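Local atomic coordinates of MAU2 chromatid cohesion factor homolog (Saccharomyces cerevisiae, PDB entry 4XDN), a protein that forms a complex with SCC2 that is required for loading cohesin onto chromosomes, and so takes part in sister chromatid cohesion. Residues D592-Q597 with R601-V606; W501-T506 with L562-L567; S45-I50 with N370-R375; Y224-R229 with L257-V262. One frame throughout, in Å; residues are numbered along the deposited sequence.

Contact 1 (D592-Q597 with R601-V606); sequences DMCRQQ and RKVQYV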
# COMPACT_ATOMS: atom_id res chain seq x y z
N ASP A 592 -12.98 32.35 -15.78
CA ASP A 592 -11.91 32.07 -16.72
C ASP A 592 -11.17 30.77 -16.37
O ASP A 592 -10.70 30.08 -17.27
CB ASP A 592 -10.92 33.23 -16.75
CG ASP A 592 -9.86 33.05 -17.82
OD1 ASP A 592 -10.13 33.38 -19.00
OD2 ASP A 592 -8.74 32.60 -17.49
N MET A 593 -11.08 30.45 -15.08
CA MET A 593 -10.33 29.28 -14.63
C MET A 593 -10.88 27.97 -15.20
O MET A 593 -10.12 27.03 -15.44
CB MET A 593 -10.34 29.21 -13.10
CG MET A 593 -9.38 30.17 -12.40
SD MET A 593 -7.78 29.45 -11.99
CE MET A 593 -6.92 29.57 -13.56
N CYS A 594 -12.19 27.93 -15.42
CA CYS A 594 -12.87 26.71 -15.87
C CYS A 594 -12.33 26.15 -17.18
O CYS A 594 -12.53 24.97 -17.48
CB CYS A 594 -14.37 26.98 -16.02
SG CYS A 594 -15.26 27.22 -14.47
N ARG A 595 -11.64 26.97 -17.96
CA ARG A 595 -11.19 26.56 -19.29
C ARG A 595 -10.02 25.59 -19.23
O ARG A 595 -9.70 24.93 -20.23
CB ARG A 595 -10.80 27.78 -20.12
CG ARG A 595 -9.45 28.39 -19.77
CD ARG A 595 -9.17 29.62 -20.62
NE ARG A 595 -7.74 29.77 -20.91
CZ ARG A 595 -7.05 28.95 -21.70
NH1 ARG A 595 -7.64 27.91 -22.27
NH2 ARG A 595 -5.76 29.17 -21.91
N GLN A 596 -9.38 25.49 -18.07
CA GLN A 596 -8.13 24.75 -17.95
C GLN A 596 -8.32 23.23 -18.04
O GLN A 596 -7.37 22.50 -18.33
CB GLN A 596 -7.45 25.09 -16.62
CG GLN A 596 -7.11 26.57 -16.45
CD GLN A 596 -5.76 26.93 -17.03
OE1 GLN A 596 -4.84 27.30 -16.30
NE2 GLN A 596 -5.63 26.84 -18.35
N GLN A 597 -9.54 22.76 -17.81
CA GLN A 597 -9.85 21.33 -17.89
C GLN A 597 -11.17 21.09 -18.60
O GLN A 597 -12.07 21.93 -18.56
CB GLN A 597 -9.89 20.70 -16.49
CG GLN A 597 -8.55 20.66 -15.78
CD GLN A 597 -8.65 20.15 -14.35
OE1 GLN A 597 -9.72 19.77 -13.89
NE2 GLN A 597 -7.53 20.14 -13.65
N ARG A 601 -17.87 22.71 -18.44
CA ARG A 601 -18.74 23.66 -19.13
C ARG A 601 -19.99 24.02 -18.34
O ARG A 601 -20.42 25.18 -18.35
CB ARG A 601 -19.13 23.11 -20.50
CG ARG A 601 -18.04 23.26 -21.55
CD ARG A 601 -18.32 22.43 -22.78
NE ARG A 601 -17.36 22.69 -23.85
CZ ARG A 601 -17.23 21.95 -24.94
NH1 ARG A 601 -18.00 20.88 -25.11
NH2 ARG A 601 -16.33 22.26 -25.86
N LYS A 602 -20.59 23.05 -17.67
CA LYS A 602 -21.81 23.31 -16.90
C LYS A 602 -21.47 24.07 -15.63
O LYS A 602 -22.25 24.92 -15.19
CB LYS A 602 -22.53 22.00 -16.59
CG LYS A 602 -23.29 21.44 -17.78
CD LYS A 602 -23.93 20.09 -17.47
CE LYS A 602 -24.69 19.56 -18.67
NZ LYS A 602 -25.29 18.23 -18.40
N VAL A 603 -20.32 23.77 -15.04
CA VAL A 603 -19.83 24.53 -13.90
C VAL A 603 -19.56 25.98 -14.33
O VAL A 603 -19.96 26.92 -13.65
CB VAL A 603 -18.54 23.91 -13.31
CG1 VAL A 603 -17.87 24.85 -12.30
CG2 VAL A 603 -18.85 22.57 -12.65
N GLN A 604 -18.89 26.14 -15.47
CA GLN A 604 -18.55 27.46 -15.99
C GLN A 604 -19.81 28.27 -16.29
O GLN A 604 -19.84 29.48 -16.10
CB GLN A 604 -17.69 27.34 -17.25
CG GLN A 604 -17.03 28.64 -17.68
CD GLN A 604 -16.16 28.48 -18.92
OE1 GLN A 604 -16.46 27.69 -19.80
NE2 GLN A 604 -15.07 29.24 -18.98
N TYR A 605 -20.84 27.59 -16.77
CA TYR A 605 -22.11 28.23 -17.08
C TYR A 605 -22.74 28.82 -15.82
O TYR A 605 -23.15 29.98 -15.81
CB TYR A 605 -23.07 27.23 -17.74
CG TYR A 605 -24.45 27.78 -18.01
CD1 TYR A 605 -24.70 28.61 -19.10
CD2 TYR A 605 -25.52 27.46 -17.18
CE1 TYR A 605 -25.96 29.11 -19.35
CE2 TYR A 605 -26.78 27.96 -17.42
CZ TYR A 605 -27.00 28.78 -18.50
OH TYR A 605 -28.26 29.27 -18.74
N VAL A 606 -22.81 28.03 -14.76
CA VAL A 606 -23.36 28.49 -13.49
C VAL A 606 -22.52 29.65 -12.95
O VAL A 606 -23.07 30.66 -12.49
CB VAL A 606 -23.42 27.35 -12.46
CG1 VAL A 606 -23.86 27.86 -11.08
CG2 VAL A 606 -24.37 26.26 -12.94
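Cys594 and Gln604 carry nearly all of this contact, the stem of the glutamine lying alongside the small cysteine side chain. The closest pair is Cys594 CB and Gln604 CG, at 3.5 Å. The sulfur goes deeper: Cys594 SG sits 3.6 Å from Gln604 CA, against the helix backbone itself, and also meets the methyl Val603 CG1 at 4.1 Å. Such closeness requires the two backbones to be near each other, and the CA atoms of Cys594 and Gln604 are 5.7 Å apart.

Beyond this first shell, the torsions of Gln604 matter. With CG anti to the backbone N (chi1 -167°) and the chain extended from there, the amide is carried past Cys594 CB, and NE2 donates a hydrogen bond to the backbone carbonyl of Phe591, near the C-terminal end of helix 580-593. A leucine here would probably leave the Phe591 carbonyl without this donor, and the link between the two helix ends would be lost. Cys594 lies within a turn in which Gln596 N bonds to Met593 O at 3.1 Å.

Away from the cysteine, a chain of another protein binds helix 601-618: one of its acidic side chains forms a salt bridge with Lys602, and its backbone a hydrogen bond with Tyr605. Only three residues separate the segments, so the contact closes an alpha-alpha hairpin between helices 580-593 and 601-618. Cys594 also touches Ile566 of helix 562-575, whereas Gln604 meets Lys630 and Leu634 of helix 621-638.

Contact 2 (W501-T506 with L562-L567); sequences WECTVT and LLLQIL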
# COMPACT_ATOMS: atom_id res chain seq x y z
N TRP A 501 -9.98 17.02 1.34
CA TRP A 501 -11.13 16.22 1.72
C TRP A 501 -12.07 16.99 2.65
O TRP A 501 -13.28 16.98 2.46
CB TRP A 501 -10.68 14.92 2.39
CG TRP A 501 -10.33 13.86 1.40
CD1 TRP A 501 -9.18 13.77 0.67
CD2 TRP A 501 -11.13 12.73 1.02
NE1 TRP A 501 -9.21 12.66 -0.14
CE2 TRP A 501 -10.40 12.01 0.06
CE3 TRP A 501 -12.38 12.26 1.40
CZ2 TRP A 501 -10.88 10.84 -0.53
CZ3 TRP A 501 -12.87 11.11 0.83
CH2 TRP A 501 -12.12 10.41 -0.13
N GLU A 502 -11.50 17.64 3.66
CA GLU A 502 -12.29 18.41 4.62
C GLU A 502 -13.04 19.55 3.93
O GLU A 502 -14.17 19.86 4.30
CB GLU A 502 -11.39 18.97 5.72
CG GLU A 502 -11.10 17.98 6.84
CD GLU A 502 -12.32 17.66 7.68
OE1 GLU A 502 -13.13 18.57 7.93
OE2 GLU A 502 -12.47 16.49 8.09
N CYS A 503 -12.39 20.16 2.95
CA CYS A 503 -13.00 21.27 2.23
C CYS A 503 -14.12 20.76 1.33
O CYS A 503 -15.16 21.41 1.19
CB CYS A 503 -11.95 22.02 1.40
SG CYS A 503 -12.58 23.53 0.63
N THR A 504 -13.91 19.60 0.71
CA THR A 504 -14.92 19.01 -0.15
C THR A 504 -16.20 18.74 0.65
O THR A 504 -17.30 19.00 0.17
CB THR A 504 -14.42 17.69 -0.78
OG1 THR A 504 -13.27 17.96 -1.59
CG2 THR A 504 -15.49 17.05 -1.65
N VAL A 505 -16.03 18.25 1.87
CA VAL A 505 -17.17 17.96 2.75
C VAL A 505 -17.94 19.25 3.05
O VAL A 505 -19.16 19.28 2.95
CB VAL A 505 -16.71 17.29 4.06
CG1 VAL A 505 -17.87 17.14 5.04
CG2 VAL A 505 -16.10 15.94 3.78
N THR A 506 -17.21 20.30 3.42
CA THR A 506 -17.82 21.59 3.73
C THR A 506 -18.56 22.15 2.53
O THR A 506 -19.71 22.59 2.64
CB THR A 506 -16.75 22.61 4.19
OG1 THR A 506 -16.09 22.13 5.36
CG2 THR A 506 -17.38 23.98 4.48
N LEU A 562 -8.04 22.18 -9.65
CA LEU A 562 -8.80 23.19 -10.38
C LEU A 562 -10.24 23.30 -9.91
O LEU A 562 -10.67 24.37 -9.49
CB LEU A 562 -8.78 22.90 -11.88
CG LEU A 562 -9.50 23.94 -12.75
CD1 LEU A 562 -8.77 25.27 -12.70
CD2 LEU A 562 -9.62 23.45 -14.17
N LEU A 563 -10.99 22.20 -10.00
CA LEU A 563 -12.41 22.23 -9.67
C LEU A 563 -12.62 22.68 -8.23
O LEU A 563 -13.53 23.47 -7.95
CB LEU A 563 -13.04 20.85 -9.88
CG LEU A 563 -14.52 20.74 -9.51
CD1 LEU A 563 -15.37 21.70 -10.33
CD2 LEU A 563 -15.02 19.32 -9.69
N LEU A 564 -11.78 22.20 -7.33
CA LEU A 564 -11.90 22.55 -5.92
C LEU A 564 -11.66 24.04 -5.71
O LEU A 564 -12.43 24.72 -5.04
CB LEU A 564 -10.93 21.73 -5.07
CG LEU A 564 -11.02 21.93 -3.56
CD1 LEU A 564 -12.39 21.52 -3.03
CD2 LEU A 564 -9.93 21.16 -2.85
N GLN A 565 -10.58 24.55 -6.30
CA GLN A 565 -10.22 25.96 -6.14
C GLN A 565 -11.34 26.88 -6.62
O GLN A 565 -11.60 27.92 -6.00
CB GLN A 565 -8.93 26.27 -6.90
CG GLN A 565 -7.88 26.98 -6.06
CD GLN A 565 -6.76 27.58 -6.89
OE1 GLN A 565 -6.41 27.06 -7.95
NE2 GLN A 565 -6.20 28.68 -6.41
N ILE A 566 -12.00 26.50 -7.70
CA ILE A 566 -13.07 27.31 -8.26
C ILE A 566 -14.30 27.30 -7.35
O ILE A 566 -14.91 28.34 -7.11
CB ILE A 566 -13.48 26.81 -9.67
CG1 ILE A 566 -12.31 27.00 -10.65
CG2 ILE A 566 -14.70 27.57 -10.19
CD1 ILE A 566 -12.52 26.38 -12.02
N LEU A 567 -14.65 26.13 -6.83
CA LEU A 567 -15.85 26.00 -6.00
C LEU A 567 -15.70 26.72 -4.66
O LEU A 567 -16.66 27.32 -4.17
CB LEU A 567 -16.17 24.52 -5.76
CG LEU A 567 -16.62 23.72 -6.99
CD1 LEU A 567 -16.80 22.25 -6.62
CD2 LEU A 567 -17.90 24.27 -7.59
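Leu564 alone reaches from 562-567 to Cys503 and Thr504 of helix 499-513, and it does so with a single methyl. Leu563, just before it, packs on an apolar side chain of another protein's chain. Leu564 follows, its CA 7.4 Å from that of Thr504. Because its CG is held trans to the backbone N (chi1 -176°), the branch points to helix 499-513, and CD1 of Leu564 comes 3.9 Å from Thr504 OG1 and 4.2 Å from Cys503 SG. The Leu564 and Thr504 side chains cross at about a right angle.

The hydroxyl next to CD1 has its polar partners elsewhere: Thr504 OG1 is hydrogen-bonded to Ile500 O, one turn back, and to an aromatic side chain of the other protein. The leucine methyl thus lies beside an oxygen already engaged in hydrogen bonds. After Leu564, Gln565 turns to Phe545 and Ile566 to Met600, while Leu567 packs on the partner protein, as Leu563 does.

The contact is thus a light van der Waals touch between two helices that are not consecutive in the chain, part of the packing of an all-helical region. Cys503 also meets Phe539 of helix 526-543, Val505 lies on Trp483 of helix 472-490, and Trp501 is directed into helix 446-466, against Met450 and Leu454.

Contact 3 (S45-I50 with N370-R375); sequences SIANKI and NELDSR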
# COMPACT_ATOMS: atom_id res chain seq x y z
N SER A 45 21.40 -20.05 -7.72
CA SER A 45 22.27 -19.43 -8.71
C SER A 45 21.58 -19.29 -10.07
O SER A 45 21.95 -18.43 -10.86
CB SER A 45 23.56 -20.24 -8.88
OG SER A 45 23.34 -21.42 -9.63
N ILE A 46 20.56 -20.11 -10.31
CA ILE A 46 19.82 -20.08 -11.58
C ILE A 46 18.36 -19.68 -11.36
O ILE A 46 17.53 -19.81 -12.26
CB ILE A 46 19.86 -21.46 -12.29
CG1 ILE A 46 19.30 -22.56 -11.39
CG2 ILE A 46 21.28 -21.79 -12.71
CD1 ILE A 46 17.91 -23.02 -11.76
N ALA A 47 18.06 -19.16 -10.17
CA ALA A 47 16.68 -18.85 -9.79
C ALA A 47 16.08 -17.75 -10.66
O ALA A 47 14.86 -17.66 -10.79
CB ALA A 47 16.63 -18.45 -8.33
N ASN A 48 16.93 -16.92 -11.26
CA ASN A 48 16.47 -15.84 -12.12
C ASN A 48 16.46 -16.22 -13.60
O ASN A 48 16.32 -15.36 -14.46
CB ASN A 48 17.35 -14.60 -11.93
CG ASN A 48 18.75 -14.78 -12.48
OD1 ASN A 48 19.33 -15.86 -12.38
ND2 ASN A 48 19.30 -13.72 -13.07
N LYS A 49 16.61 -17.51 -13.88
CA LYS A 49 16.73 -18.00 -15.26
C LYS A 49 15.65 -19.01 -15.63
O LYS A 49 15.79 -19.74 -16.61
CB LYS A 49 18.11 -18.63 -15.47
CG LYS A 49 19.28 -17.73 -15.11
CD LYS A 49 20.61 -18.31 -15.59
CE LYS A 49 20.79 -18.15 -17.09
NZ LYS A 49 20.87 -16.72 -17.51
N ILE A 50 14.57 -19.06 -14.86
CA ILE A 50 13.47 -19.97 -15.16
C ILE A 50 12.51 -19.31 -16.14
O ILE A 50 11.78 -18.39 -15.77
CB ILE A 50 12.71 -20.40 -13.88
CG1 ILE A 50 13.63 -21.22 -12.96
CG2 ILE A 50 11.49 -21.25 -14.22
CD1 ILE A 50 14.46 -20.40 -12.02
N ASN A 370 11.04 -18.15 -5.66
CA ASN A 370 9.75 -17.65 -5.20
C ASN A 370 9.85 -16.26 -4.57
O ASN A 370 8.88 -15.51 -4.56
CB ASN A 370 9.14 -18.64 -4.21
CG ASN A 370 8.82 -19.98 -4.86
OD1 ASN A 370 7.94 -20.08 -5.71
ND2 ASN A 370 9.54 -21.02 -4.44
N GLU A 371 11.03 -15.92 -4.05
CA GLU A 371 11.28 -14.56 -3.58
C GLU A 371 11.33 -13.62 -4.77
O GLU A 371 10.74 -12.54 -4.75
CB GLU A 371 12.58 -14.49 -2.77
CG GLU A 371 13.01 -13.07 -2.41
CD GLU A 371 11.96 -12.29 -1.65
OE1 GLU A 371 11.15 -12.91 -0.92
OE2 GLU A 371 11.93 -11.04 -1.78
N LEU A 372 12.04 -14.03 -5.82
CA LEU A 372 12.11 -13.23 -7.04
C LEU A 372 10.73 -13.12 -7.67
O LEU A 372 10.38 -12.09 -8.24
CB LEU A 372 13.10 -13.84 -8.03
CG LEU A 372 14.53 -14.08 -7.54
CD1 LEU A 372 15.40 -14.57 -8.69
CD2 LEU A 372 15.13 -12.83 -6.90
N ASP A 373 9.94 -14.18 -7.54
CA ASP A 373 8.59 -14.21 -8.08
C ASP A 373 7.71 -13.15 -7.43
O ASP A 373 6.95 -12.46 -8.11
CB ASP A 373 7.97 -15.60 -7.88
CG ASP A 373 6.56 -15.69 -8.43
OD1 ASP A 373 6.26 -15.02 -9.44
OD2 ASP A 373 5.74 -16.44 -7.85
N SER A 374 7.83 -13.01 -6.11
CA SER A 374 7.03 -12.03 -5.38
C SER A 374 7.48 -10.61 -5.69
O SER A 374 6.66 -9.69 -5.73
CB SER A 374 7.12 -12.29 -3.87
OG SER A 374 8.42 -12.03 -3.39
N ARG A 375 8.78 -10.43 -5.91
CA ARG A 375 9.32 -9.13 -6.27
C ARG A 375 8.82 -8.70 -7.65
O ARG A 375 8.54 -7.52 -7.88
CB ARG A 375 10.85 -9.14 -6.24
CG ARG A 375 11.45 -9.30 -4.86
CD ARG A 375 12.96 -9.33 -4.92
NE ARG A 375 13.50 -8.04 -5.35
CZ ARG A 375 14.77 -7.84 -5.72
NH1 ARG A 375 15.63 -8.85 -5.72
NH2 ARG A 375 15.16 -6.64 -6.10
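One methyl of Leu372 fills the tight part of this contact, pressed against the turn at Ala47 and Asn48. CD1 of Leu372 is 3.8 Å from the carbonyl oxygen of Ala47 and equally far from Asn48 CB, with Ala47 CB slightly more distant at 4.1 Å. The loop presents these atoms together because Ile46 to Lys49 form a type I beta turn, closed by a 3.0 Å bond from Lys49 N to Ile46 O.

The other side is looser. Beyond CB, the Asn48 amide leads away from the helix: chi1 of 70° places CG between the backbone N and the carbonyl carbon, and ND2 bonds to Ile362 O. On the helix, partly exposed Ser374 turns its hydroxyl back to Glu371 O at 2.7 Å, on the same carbonyl face that receives Arg375 N.

Another protein's chain binds here too, bonding to Ala47 O and, through its backbone, to both carboxylate oxygens of Asp373. Met369, at the start of helix 369-398, and Tyr59 of helix 53-76 flank Ala47, so the loop joining helices 29-45 and 53-76 is wedged onto a helix more than 300 residues later.

Contact 4 (Y224-R229 with L257-V262); sequences YLLNER and LALEMV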
# COMPACT_ATOMS: atom_id res chain seq x y z
N TYR A 224 2.06 0.47 9.03
CA TYR A 224 0.80 -0.21 9.25
C TYR A 224 -0.37 0.78 9.26
O TYR A 224 -1.40 0.53 8.64
CB TYR A 224 0.82 -0.98 10.57
CG TYR A 224 -0.56 -1.21 11.16
CD1 TYR A 224 -1.37 -2.24 10.69
CD2 TYR A 224 -1.05 -0.40 12.17
CE1 TYR A 224 -2.63 -2.45 11.21
CE2 TYR A 224 -2.31 -0.60 12.70
CZ TYR A 224 -3.09 -1.62 12.22
OH TYR A 224 -4.35 -1.82 12.75
N LEU A 225 -0.19 1.89 9.96
CA LEU A 225 -1.24 2.90 10.08
C LEU A 225 -1.55 3.52 8.72
O LEU A 225 -2.71 3.74 8.38
CB LEU A 225 -0.84 3.99 11.08
CG LEU A 225 -0.72 3.55 12.54
CD1 LEU A 225 -0.08 4.64 13.37
CD2 LEU A 225 -2.07 3.17 13.12
N LEU A 226 -0.51 3.79 7.94
CA LEU A 226 -0.68 4.36 6.60
C LEU A 226 -1.38 3.37 5.67
O LEU A 226 -2.21 3.77 4.85
CB LEU A 226 0.67 4.76 6.02
CG LEU A 226 1.30 6.04 6.58
CD1 LEU A 226 2.74 6.17 6.11
CD2 LEU A 226 0.50 7.26 6.16
N ASN A 227 -1.05 2.09 5.79
CA ASN A 227 -1.70 1.05 5.00
C ASN A 227 -3.20 0.99 5.26
O ASN A 227 -3.98 0.67 4.36
CB ASN A 227 -1.08 -0.32 5.29
CG ASN A 227 0.38 -0.40 4.89
OD1 ASN A 227 0.87 0.42 4.11
ND2 ASN A 227 1.09 -1.39 5.43
N GLU A 228 -3.58 1.30 6.49
CA GLU A 228 -4.99 1.28 6.90
C GLU A 228 -5.60 2.69 6.85
O GLU A 228 -6.79 2.86 7.11
CB GLU A 228 -5.12 0.70 8.31
CG GLU A 228 -4.68 -0.75 8.44
CD GLU A 228 -5.58 -1.72 7.70
OE1 GLU A 228 -6.72 -1.34 7.35
OE2 GLU A 228 -5.16 -2.87 7.47
N ARG A 229 -4.77 3.67 6.53
CA ARG A 229 -5.17 5.08 6.55
C ARG A 229 -5.72 5.49 7.91
O ARG A 229 -6.61 6.34 7.99
CB ARG A 229 -6.20 5.37 5.45
CG ARG A 229 -5.68 5.17 4.03
CD ARG A 229 -4.48 6.06 3.72
NE ARG A 229 -4.68 6.85 2.50
CZ ARG A 229 -4.94 8.15 2.46
NH1 ARG A 229 -5.04 8.87 3.57
NH2 ARG A 229 -5.09 8.75 1.29
N LEU A 257 12.34 8.00 5.33
CA LEU A 257 12.12 9.06 4.35
C LEU A 257 10.95 8.73 3.43
O LEU A 257 10.15 9.60 3.10
CB LEU A 257 13.39 9.29 3.53
CG LEU A 257 14.59 9.85 4.31
CD1 LEU A 257 15.83 9.84 3.43
CD2 LEU A 257 14.30 11.25 4.81
N ALA A 258 10.86 7.47 3.02
CA ALA A 258 9.77 7.03 2.16
C ALA A 258 8.43 7.22 2.86
O ALA A 258 7.47 7.69 2.26
CB ALA A 258 9.95 5.58 1.76
N LEU A 259 8.37 6.84 4.13
CA LEU A 259 7.14 6.94 4.89
C LEU A 259 6.73 8.40 5.09
O LEU A 259 5.55 8.71 5.09
CB LEU A 259 7.28 6.24 6.24
CG LEU A 259 7.36 4.71 6.20
CD1 LEU A 259 7.53 4.16 7.61
CD2 LEU A 259 6.14 4.11 5.53
N GLU A 260 7.72 9.27 5.24
CA GLU A 260 7.44 10.69 5.40
C GLU A 260 6.87 11.26 4.10
O GLU A 260 6.07 12.19 4.12
CB GLU A 260 8.71 11.45 5.81
CG GLU A 260 9.11 11.22 7.26
CD GLU A 260 10.38 11.96 7.65
OE1 GLU A 260 11.26 12.14 6.79
OE2 GLU A 260 10.49 12.36 8.83
N MET A 261 7.28 10.69 2.97
CA MET A 261 6.74 11.08 1.67
C MET A 261 5.29 10.64 1.54
O MET A 261 4.44 11.40 1.06
CB MET A 261 7.58 10.47 0.54
CG MET A 261 8.67 11.39 0.01
SD MET A 261 8.03 12.83 -0.85
CE MET A 261 7.25 12.07 -2.27
N VAL A 262 5.00 9.41 1.96
CA VAL A 262 3.64 8.88 1.88
C VAL A 262 2.71 9.68 2.79
O VAL A 262 1.55 9.90 2.45
CB VAL A 262 3.60 7.39 2.27
CG1 VAL A 262 2.16 6.87 2.32
CG2 VAL A 262 4.42 6.56 1.30
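Leu226 and Val262 bring helices 212-228 and 250-266 together with their CA atoms 7.8 Å apart, just before the first helix ends in a Schellman motif at Arg229, whose phi is +55°. The side-chain contact centres on CD1 of Leu226. This methyl touches Val262 CG1 at 3.9 Å, Leu259 CD2 at 4.0 Å and the carbonyl oxygen of Leu259 at 3.9 Å, so it rests against one helical turn of the second segment. Val262 CG1 can meet it because that branch stands anti to the valine's own N (chi1 175°), while Leu259 starts off to one side and comes nearer only at its end.

The chain is predominantly helical, with only a few short strands, and this leucine-valine packing between helices close in sequence is consistent with the helical-repeat architecture of the SCC4/mau-2 family. The side chain of Arg229 itself forms salt bridges with Asp494 and Glu447, tying the helix end to a much later part of the chain. Leu259 lies against Leu219 and Asn223 of helix 212-228, and Val262 against Leu327 of helix 317-331. A chain of another protein packs on Leu226 and Ala258, and Asn227 ND2 is hydrogen-bonded to one of its polar side chains.

Along the chain, contact 4 comes between the two segments of contact 3, and contacts 2 and 1 follow in series. Contact 4 is near the centre of the chain, whereas contacts 2 and 3 lie on opposite sides of it, their centres about 47 Å apart. Contacts 1 and 2 are neighbours, with centres about 15 Å apart, and touch directly: Leu562 packs on Gln596 and Gln597, and Ile566 on Met593, where helices 562-575 and 580-593 succeed each other. Contacts 2 and 4 approach to about 6 Å between nearest atoms without touching. Another protein's chain, probably SCC2, reaches residues at all four, consistent with an elongated helical scaffold that binds its partner along its length.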